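Local coordinates for protein RnfH (Haemophilus influenzae, PDB 2HJ1), which is of unknown function but has a ubiquitin-like fold of the RnfH (UPF0125) family and forms a three-dimensional domain-swapped dimer, at the interface of chains A and B. Numbering follows the deposited sequence. Chains: chain A/B, Hypothetical protein.

Contact 1: the interface of chains A and B. Residues chain A 68, 70, 80, 82; chain B 17, 38, 42, 61.
A:Ile80 lies between B:Ile61 and B:Ile17, alongside both and pointing the same way, as a strand residue of chain A helps build the core of a ubiquitin-like RnfH domain whose remainder is chain B. Domain swapping of this kind preserves a fold while exchanging the owner of one segment. The two branches of A:Ile80 divide the work: CG2 packs on CG2 of B:Ile61 at 3.7 Å and also meets CD1 of B:Ile42, from helix 38-45, whereas CD1 turns to CG1 of B:Ile17. The side chain of A:Ile82 lies beside that of B:Ile17, pointing the same way, its CD1 touching that residue's CG2 and the tip of B:Ile42. Packing is tight again where CD1 of A:Ile68 comes within 3.6 Å of CG2 of B:Ile61. CG1 of A:Ile68 sits between its own backbone N and carbonyl carbon (chi1 69°), and with chi2 at 80° CD1 faces CG1 of B:Val38 tip to tip at 3.8 Å. A:Leu70 crosses B:Val38 and B:Ile61 at about a right angle, and its CD2 meets CD1 of B:Ile61 at 3.8 Å. The looser, hydrated side lies at the backbone of A:Ile68. Its N reaches O of B:Ile61 through a weak hydrogen bond of 3.5 Å, while a water stands 3.0 Å from that same B:Ile61 carbonyl O and 3.1 Å from O of A:Ile68, bridging the chains.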
ATOM      1  N   ILE A  68       5.842  -7.386   3.426  1.00 43.75           N
ATOM      2  CA  ILE A  68       5.661  -8.479   2.493  1.00 43.34           C
ATOM      3  C   ILE A  68       6.616  -9.603   2.259  1.00 43.15           C
ATOM      4  O   ILE A  68       7.679  -9.636   2.855  1.00 44.20           O
ATOM      5  CB  ILE A  68       5.197  -7.811   1.137  1.00 43.37           C
ATOM      6  CG1 ILE A  68       6.306  -6.999   0.463  1.00 44.87           C
ATOM      7  CG2 ILE A  68       4.102  -6.762   1.436  1.00 43.52           C
ATOM      8  CD1 ILE A  68       7.362  -7.804  -0.346  1.00 43.56           C
ATOM      9  N   LEU A  70       8.762 -11.821  -0.781  1.00 40.07           N
ATOM     10  CA  LEU A  70       9.282 -11.753  -2.149  1.00 40.21           C
ATOM     11  C   LEU A  70       8.498 -12.664  -3.040  1.00 40.15           C
ATOM     12  O   LEU A  70       8.470 -12.492  -4.259  1.00 37.73           O
ATOM     13  CB  LEU A  70      10.782 -12.052  -2.242  1.00 39.43           C
ATOM     14  CG  LEU A  70      11.633 -10.930  -1.609  1.00 41.23           C
ATOM     15  CD1 LEU A  70      13.121 -11.276  -1.707  1.00 43.24           C
ATOM     16  CD2 LEU A  70      11.390  -9.596  -2.334  1.00 41.11           C
ATOM     17  N   ILE A  80       5.153  -1.543  -5.268  1.00 33.80           N
ATOM     18  CA  ILE A  80       6.244  -2.078  -4.440  1.00 32.23           C
ATOM     19  C   ILE A  80       7.093  -0.943  -3.925  1.00 32.52           C
ATOM     20  O   ILE A  80       7.636  -0.196  -4.718  1.00 32.27           O
ATOM     21  CB  ILE A  80       7.142  -3.014  -5.234  1.00 33.05           C
ATOM     22  CG1 ILE A  80       6.355  -4.212  -5.763  1.00 32.16           C
ATOM     23  CG2 ILE A  80       8.347  -3.538  -4.301  1.00 31.09           C
ATOM     24  CD1 ILE A  80       7.091  -4.913  -6.935  1.00 34.06           C
ATOM     25  N   ILE A  82      10.492  -0.107  -1.966  1.00 34.39           N
ATOM     26  CA  ILE A  82      11.756  -0.606  -1.416  1.00 35.97           C
ATOM     27  C   ILE A  82      12.341   0.526  -0.559  1.00 38.32           C
ATOM     28  O   ILE A  82      12.492   1.628  -1.031  1.00 36.86           O
ATOM     29  CB  ILE A  82      12.735  -1.018  -2.558  1.00 35.38           C
ATOM     30  CG1 ILE A  82      12.093  -2.078  -3.464  1.00 33.19           C
ATOM     31  CG2 ILE A  82      14.035  -1.570  -1.978  1.00 32.62           C
ATOM     32  CD1 ILE A  82      12.750  -2.183  -4.828  1.00 34.17           C
TER
ATOM     33  N   ILE B  17       6.988   0.381  -9.021  1.00 33.91           N
ATOM     34  CA  ILE B  17       8.105   0.185  -8.097  1.00 33.35           C
ATOM     35  C   ILE B  17       8.630   1.533  -7.681  1.00 33.26           C
ATOM     36  O   ILE B  17       8.822   2.408  -8.544  1.00 32.58           O
ATOM     37  CB  ILE B  17       9.237  -0.661  -8.760  1.00 34.58           C
ATOM     38  CG1 ILE B  17       8.673  -2.030  -9.110  1.00 35.41           C
ATOM     39  CG2 ILE B  17      10.423  -0.864  -7.801  1.00 33.08           C
ATOM     40  CD1 ILE B  17       9.643  -2.835 -10.009  1.00 37.75           C
ATOM     41  N   VAL B  38       6.606 -10.305  -6.509  1.00 36.35           N
ATOM     42  CA  VAL B  38       7.441  -9.166  -6.092  1.00 37.08           C
ATOM     43  C   VAL B  38       8.910  -9.296  -6.542  1.00 37.44           C
ATOM     44  O   VAL B  38       9.456  -8.398  -7.163  1.00 36.24           O
ATOM     45  CB  VAL B  38       7.381  -9.040  -4.578  1.00 36.85           C
ATOM     46  CG1 VAL B  38       8.282  -7.957  -4.079  1.00 35.20           C
ATOM     47  CG2 VAL B  38       5.867  -8.789  -4.118  1.00 37.00           C
ATOM     48  N   ILE B  42      10.955  -6.875  -9.358  1.00 32.87           N
ATOM     49  CA  ILE B  42      12.126  -6.123  -8.960  1.00 33.09           C
ATOM     50  C   ILE B  42      13.344  -6.535  -9.807  1.00 34.14           C
ATOM     51  O   ILE B  42      14.039  -5.701 -10.414  1.00 34.16           O
ATOM     52  CB  ILE B  42      12.418  -6.269  -7.442  1.00 32.66           C
ATOM     53  CG1 ILE B  42      11.245  -5.735  -6.603  1.00 31.90           C
ATOM     54  CG2 ILE B  42      13.740  -5.513  -7.048  1.00 31.38           C
ATOM     55  CD1 ILE B  42      11.389  -6.012  -5.063  1.00 33.03           C
ATOM     56  N   ILE B  61      10.652  -3.856   2.568  1.00 41.76           N
ATOM     57  CA  ILE B  61       9.748  -3.716   1.416  1.00 41.88           C
ATOM     58  C   ILE B  61       8.274  -3.722   1.895  1.00 41.41           C
ATOM     59  O   ILE B  61       7.856  -4.652   2.615  1.00 40.61           O
ATOM     60  CB  ILE B  61       9.946  -4.869   0.393  1.00 41.59           C
ATOM     61  CG1 ILE B  61      11.425  -4.927  -0.059  1.00 41.24           C
ATOM     62  CG2 ILE B  61       8.997  -4.674  -0.832  1.00 41.87           C
ATOM     63  CD1 ILE B  61      11.691  -5.998  -1.037  1.00 42.36           C
TER
HETATM   64  O   HOH W   1       9.380  -7.116   3.291  1.00 41.58           O

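Contact 2: the interface of chains A and B. Residues chain A 79-82; chain B 16-18.
A parallel beta-ladder joins strand 79-82 of chain A to strand 12-19 of chain B, so that the swapped strand of the ubiquitin-like fold completes the partner's sheet. Both backbone groups of A:Ile80 are engaged: its N donates to O of B:Glu16 at 2.8 Å, and its O accepts from N of B:Ala18 at 2.8 Å. The first donor is tilted 33° from the carbonyl plane of B:Glu16, whereas the second approaches almost straight down the carbonyl bond. Two residues further along, N of A:Ile82 donates to O of B:Ala18 at 2.9 Å, nearly linear at the hydrogen (175°). The isoleucines turn to the core face, and the opposite face carries charged side chains. There A:Arg79 crosses B:Glu16 at a slant, its CG lying 3.7 Å from CB of the glutamate. Opposite charges come near without meeting, NH1 of A:Arg79 standing 4.0 Å from OE1 of B:Glu16. The arginine, bent at chi3 (65°), instead directs its guanidinium to A:Glu81 of its own strand, forming a salt bridge that probably steadies it above the sheet. NE and NH2 of A:Arg79 grip one carboxylate oxygen side-on, OE2 of A:Glu81 lying 2.8 Å from NE and 2.9 Å from NH2, close to the guanidinium plane.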
ATOM      1  N   ARG A  79       1.832  -1.142  -5.699  1.00 34.13           N
ATOM      2  CA  ARG A  79       3.070  -0.394  -5.719  1.00 34.00           C
ATOM      3  C   ARG A  79       4.052  -1.021  -4.730  1.00 33.47           C
ATOM      4  O   ARG A  79       3.835  -1.000  -3.504  1.00 32.73           O
ATOM      5  CB  ARG A  79       2.865   1.092  -5.394  1.00 33.52           C
ATOM      6  CG  ARG A  79       4.175   1.851  -5.414  1.00 33.07           C
ATOM      7  CD  ARG A  79       3.983   3.330  -5.171  1.00 34.12           C
ATOM      8  NE  ARG A  79       3.461   3.627  -3.825  1.00 38.95           N
ATOM      9  CZ  ARG A  79       2.349   4.325  -3.571  1.00 40.13           C
ATOM     10  NH1 ARG A  79       1.593   4.799  -4.570  1.00 41.35           N
ATOM     11  NH2 ARG A  79       1.994   4.569  -2.306  1.00 39.25           N
ATOM     12  N   ILE A  80       5.153  -1.543  -5.268  1.00 33.80           N
ATOM     13  CA  ILE A  80       6.244  -2.078  -4.440  1.00 32.23           C
ATOM     14  C   ILE A  80       7.093  -0.943  -3.925  1.00 32.52           C
ATOM     15  O   ILE A  80       7.636  -0.196  -4.718  1.00 32.27           O
ATOM     16  CB  ILE A  80       7.142  -3.014  -5.234  1.00 33.05           C
ATOM     17  CG1 ILE A  80       6.355  -4.212  -5.763  1.00 32.16           C
ATOM     18  CG2 ILE A  80       8.347  -3.538  -4.301  1.00 31.09           C
ATOM     19  CD1 ILE A  80       7.091  -4.913  -6.935  1.00 34.06           C
ATOM     20  N   GLU A  81       7.205  -0.775  -2.600  1.00 31.64           N
ATOM     21  CA  GLU A  81       8.067   0.266  -2.090  1.00 32.30           C
ATOM     22  C   GLU A  81       9.298  -0.400  -1.446  1.00 32.74           C
ATOM     23  O   GLU A  81       9.136  -1.114  -0.480  1.00 31.47           O
ATOM     24  CB  GLU A  81       7.341   1.122  -1.024  1.00 32.35           C
ATOM     25  CG  GLU A  81       5.969   1.604  -1.550  1.00 34.52           C
ATOM     26  CD  GLU A  81       5.333   2.682  -0.704  1.00 36.74           C
ATOM     27  OE1 GLU A  81       5.772   2.911   0.469  1.00 39.37           O
ATOM     28  OE2 GLU A  81       4.327   3.238  -1.201  1.00 41.00           O
ATOM     29  N   ILE A  82      10.492  -0.107  -1.966  1.00 34.39           N
ATOM     30  CA  ILE A  82      11.756  -0.606  -1.416  1.00 35.97           C
ATOM     31  C   ILE A  82      12.341   0.526  -0.559  1.00 38.32           C
ATOM     32  O   ILE A  82      12.492   1.628  -1.031  1.00 36.86           O
ATOM     33  CB  ILE A  82      12.735  -1.018  -2.558  1.00 35.38           C
ATOM     34  CG1 ILE A  82      12.093  -2.078  -3.464  1.00 33.19           C
ATOM     35  CG2 ILE A  82      14.035  -1.570  -1.978  1.00 32.62           C
ATOM     36  CD1 ILE A  82      12.750  -2.183  -4.828  1.00 34.17           C
TER
ATOM     37  N   GLU B  16       3.663  -0.750  -9.906  1.00 35.50           N
ATOM     38  CA  GLU B  16       4.682   0.264  -9.713  1.00 36.11           C
ATOM     39  C   GLU B  16       5.808  -0.198  -8.824  1.00 33.63           C
ATOM     40  O   GLU B  16       5.617  -1.052  -7.954  1.00 33.56           O
ATOM     41  CB  GLU B  16       4.082   1.560  -9.148  1.00 35.29           C
ATOM     42  CG  GLU B  16       3.050   2.217 -10.068  1.00 40.67           C
ATOM     43  CD  GLU B  16       2.418   3.444  -9.412  1.00 42.68           C
ATOM     44  OE1 GLU B  16       1.887   3.316  -8.293  1.00 50.09           O
ATOM     45  OE2 GLU B  16       2.498   4.551  -9.999  1.00 52.61           O
ATOM     46  N   ILE B  17       6.988   0.381  -9.021  1.00 33.91           N
ATOM     47  CA  ILE B  17       8.105   0.185  -8.097  1.00 33.35           C
ATOM     48  C   ILE B  17       8.630   1.533  -7.681  1.00 33.26           C
ATOM     49  O   ILE B  17       8.822   2.408  -8.544  1.00 32.58           O
ATOM     50  CB  ILE B  17       9.237  -0.661  -8.760  1.00 34.58           C
ATOM     51  CG1 ILE B  17       8.673  -2.030  -9.110  1.00 35.41           C
ATOM     52  CG2 ILE B  17      10.423  -0.864  -7.801  1.00 33.08           C
ATOM     53  CD1 ILE B  17       9.643  -2.835 -10.009  1.00 37.75           C
ATOM     54  N   ALA B  18       8.858   1.708  -6.373  1.00 32.32           N
ATOM     55  CA  ALA B  18       9.312   2.989  -5.813  1.00 33.39           C
ATOM     56  C   ALA B  18      10.532   2.751  -4.942  1.00 34.20           C
ATOM     57  O   ALA B  18      10.599   1.759  -4.223  1.00 34.45           O
ATOM     58  CB  ALA B  18       8.197   3.652  -4.947  1.00 31.51           C
TER

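Contact 3: the interface of chains A and B. Residues chain A 38, 42, 61-63; chain B 80-82.
B:Ile80 fills the apolar centre of this half of the swapped dimer, where a strand of chain B enters the ubiquitin-like RnfH fold of chain A. It lies alongside A:Ile61 and A:Ile63, all pointing the same way. Its CG2, anti to the backbone N, packs on CG2 of A:Ile61 at 3.8 Å, while CG1 on the other branch meets CD1 of A:Ile63 at 3.7 Å. In A:Ile63 the outer chain is folded (chi2 -59°), bringing that methyl over the flank of B:Ile80. Beyond, CD1 of B:Ile80 reaches the helix 38-45, sliding past A:Val38 in the opposite direction with 4.0 Å to its CG1. A looser touch follows along the strand, CG1 of B:Ile82 standing 4.1 Å from CG1 of A:Ile61. Outward from these side chains lies the backbone of an antiparallel beta-ladder between strand 60-65 of chain A and strand 79-83 of chain B. A:Gly62 and B:Glu81 form a reciprocal pair: N of A:Gly62 donates to O of B:Glu81 at 3.0 Å, in the carbonyl plane. N of B:Glu81 donates back to O of A:Gly62 at 2.8 Å, tilted 26° from the carbonyl plane of A:Gly62. On the polar rim, CB of B:Glu81 stands 4.0 Å from O of A:Gly62.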
ATOM      1  N   VAL A  38     -11.608  -4.884   5.468  1.00 41.60           N
ATOM      2  CA  VAL A  38     -11.367  -3.439   5.438  1.00 40.70           C
ATOM      3  C   VAL A  38     -12.629  -2.670   5.841  1.00 41.08           C
ATOM      4  O   VAL A  38     -12.571  -1.717   6.623  1.00 40.66           O
ATOM      5  CB  VAL A  38     -10.938  -2.976   4.016  1.00 41.03           C
ATOM      6  CG1 VAL A  38     -10.845  -1.454   3.946  1.00 38.70           C
ATOM      7  CG2 VAL A  38      -9.623  -3.693   3.611  1.00 39.12           C
ATOM      8  N   ILE A  42     -13.297  -0.041   8.951  1.00 41.84           N
ATOM      9  CA  ILE A  42     -13.678   1.359   8.744  1.00 42.45           C
ATOM     10  C   ILE A  42     -14.928   1.726   9.557  1.00 43.82           C
ATOM     11  O   ILE A  42     -14.949   2.732  10.283  1.00 44.21           O
ATOM     12  CB  ILE A  42     -13.965   1.643   7.261  1.00 41.71           C
ATOM     13  CG1 ILE A  42     -12.665   1.559   6.440  1.00 40.90           C
ATOM     14  CG2 ILE A  42     -14.689   2.985   7.104  1.00 40.92           C
ATOM     15  CD1 ILE A  42     -12.901   1.653   4.932  1.00 42.30           C
ATOM     16  N   ILE A  61      -9.208   4.568  -1.617  1.00 34.05           N
ATOM     17  CA  ILE A  61      -8.915   3.746  -0.442  1.00 33.96           C
ATOM     18  C   ILE A  61      -7.927   2.679  -0.838  1.00 33.81           C
ATOM     19  O   ILE A  61      -8.154   1.898  -1.758  1.00 33.59           O
ATOM     20  CB  ILE A  61     -10.177   3.024   0.182  1.00 33.64           C
ATOM     21  CG1 ILE A  61     -11.273   4.047   0.537  1.00 32.72           C
ATOM     22  CG2 ILE A  61      -9.770   2.297   1.498  1.00 30.14           C
ATOM     23  CD1 ILE A  61     -12.675   3.397   0.790  1.00 35.35           C
ATOM     24  N   GLY A  62      -6.797   2.671  -0.160  1.00 34.20           N
ATOM     25  CA  GLY A  62      -5.788   1.650  -0.409  1.00 33.47           C
ATOM     26  C   GLY A  62      -5.272   1.109   0.896  1.00 33.95           C
ATOM     27  O   GLY A  62      -5.617   1.618   1.971  1.00 34.94           O
ATOM     28  N   ILE A  63      -4.483   0.051   0.805  1.00 34.20           N
ATOM     29  CA  ILE A  63      -4.015  -0.650   1.984  1.00 35.68           C
ATOM     30  C   ILE A  63      -2.504  -0.717   1.842  1.00 35.42           C
ATOM     31  O   ILE A  63      -1.976  -1.271   0.865  1.00 35.01           O
ATOM     32  CB  ILE A  63      -4.537  -2.109   1.995  1.00 36.26           C
ATOM     33  CG1 ILE A  63      -6.079  -2.214   1.943  1.00 39.21           C
ATOM     34  CG2 ILE A  63      -3.944  -2.959   3.121  1.00 37.19           C
ATOM     35  CD1 ILE A  63      -6.805  -1.551   3.066  1.00 39.81           C
TER
ATOM     36  N   ILE B  80      -4.919   1.353   6.352  1.00 38.78           N
ATOM     37  CA  ILE B  80      -5.939   1.742   5.399  1.00 38.66           C
ATOM     38  C   ILE B  80      -5.771   3.229   5.187  1.00 38.14           C
ATOM     39  O   ILE B  80      -5.824   4.019   6.149  1.00 38.82           O
ATOM     40  CB  ILE B  80      -7.360   1.464   5.989  1.00 39.11           C
ATOM     41  CG1 ILE B  80      -7.542  -0.031   6.306  1.00 38.27           C
ATOM     42  CG2 ILE B  80      -8.468   2.076   5.093  1.00 38.33           C
ATOM     43  CD1 ILE B  80      -8.754  -0.345   7.172  1.00 37.91           C
ATOM     44  N   GLU B  81      -5.550   3.633   3.935  1.00 36.87           N
ATOM     45  CA  GLU B  81      -5.396   5.046   3.653  1.00 37.88           C
ATOM     46  C   GLU B  81      -6.626   5.503   2.895  1.00 36.82           C
ATOM     47  O   GLU B  81      -6.933   4.946   1.858  1.00 35.29           O
ATOM     48  CB  GLU B  81      -4.172   5.310   2.766  1.00 38.53           C
ATOM     49  CG  GLU B  81      -2.819   4.961   3.382  1.00 46.64           C
ATOM     50  CD  GLU B  81      -2.118   6.168   4.048  1.00 55.11           C
ATOM     51  OE1 GLU B  81      -2.665   7.309   4.056  1.00 59.36           O
ATOM     52  OE2 GLU B  81      -1.005   5.968   4.590  1.00 60.30           O
ATOM     53  N   ILE B  82      -7.281   6.540   3.395  1.00 36.81           N
ATOM     54  CA  ILE B  82      -8.421   7.088   2.717  1.00 37.15           C
ATOM     55  C   ILE B  82      -8.031   8.498   2.289  1.00 37.60           C
ATOM     56  O   ILE B  82      -7.446   9.233   3.063  1.00 37.45           O
ATOM     57  CB  ILE B  82      -9.690   7.126   3.643  1.00 37.87           C
ATOM     58  CG1 ILE B  82     -10.088   5.710   4.126  1.00 37.33           C
ATOM     59  CG2 ILE B  82     -10.876   7.903   2.936  1.00 34.63           C
ATOM     60  CD1 ILE B  82     -11.042   5.760   5.365  1.00 38.54           C
TER

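Contacts 1 and 2 belong to one half of the dimer: the centres of their C-alpha atoms lie about 6 Å apart, and they share A:Ile80, A:Ile82 and B:Ile17. Contact 3 sits in the other half, with its C-alpha centre about 19 Å from that of contact 1 and about 18 Å from that of contact 2. It shows the exchange in reverse, chain B now giving strand 79-83 to chain A. Two-fold symmetry gives each contact a twin, so every inserted strand pairs with strands on both flanks, parallel on one and antiparallel on the other, interlocking the two chains reciprocally.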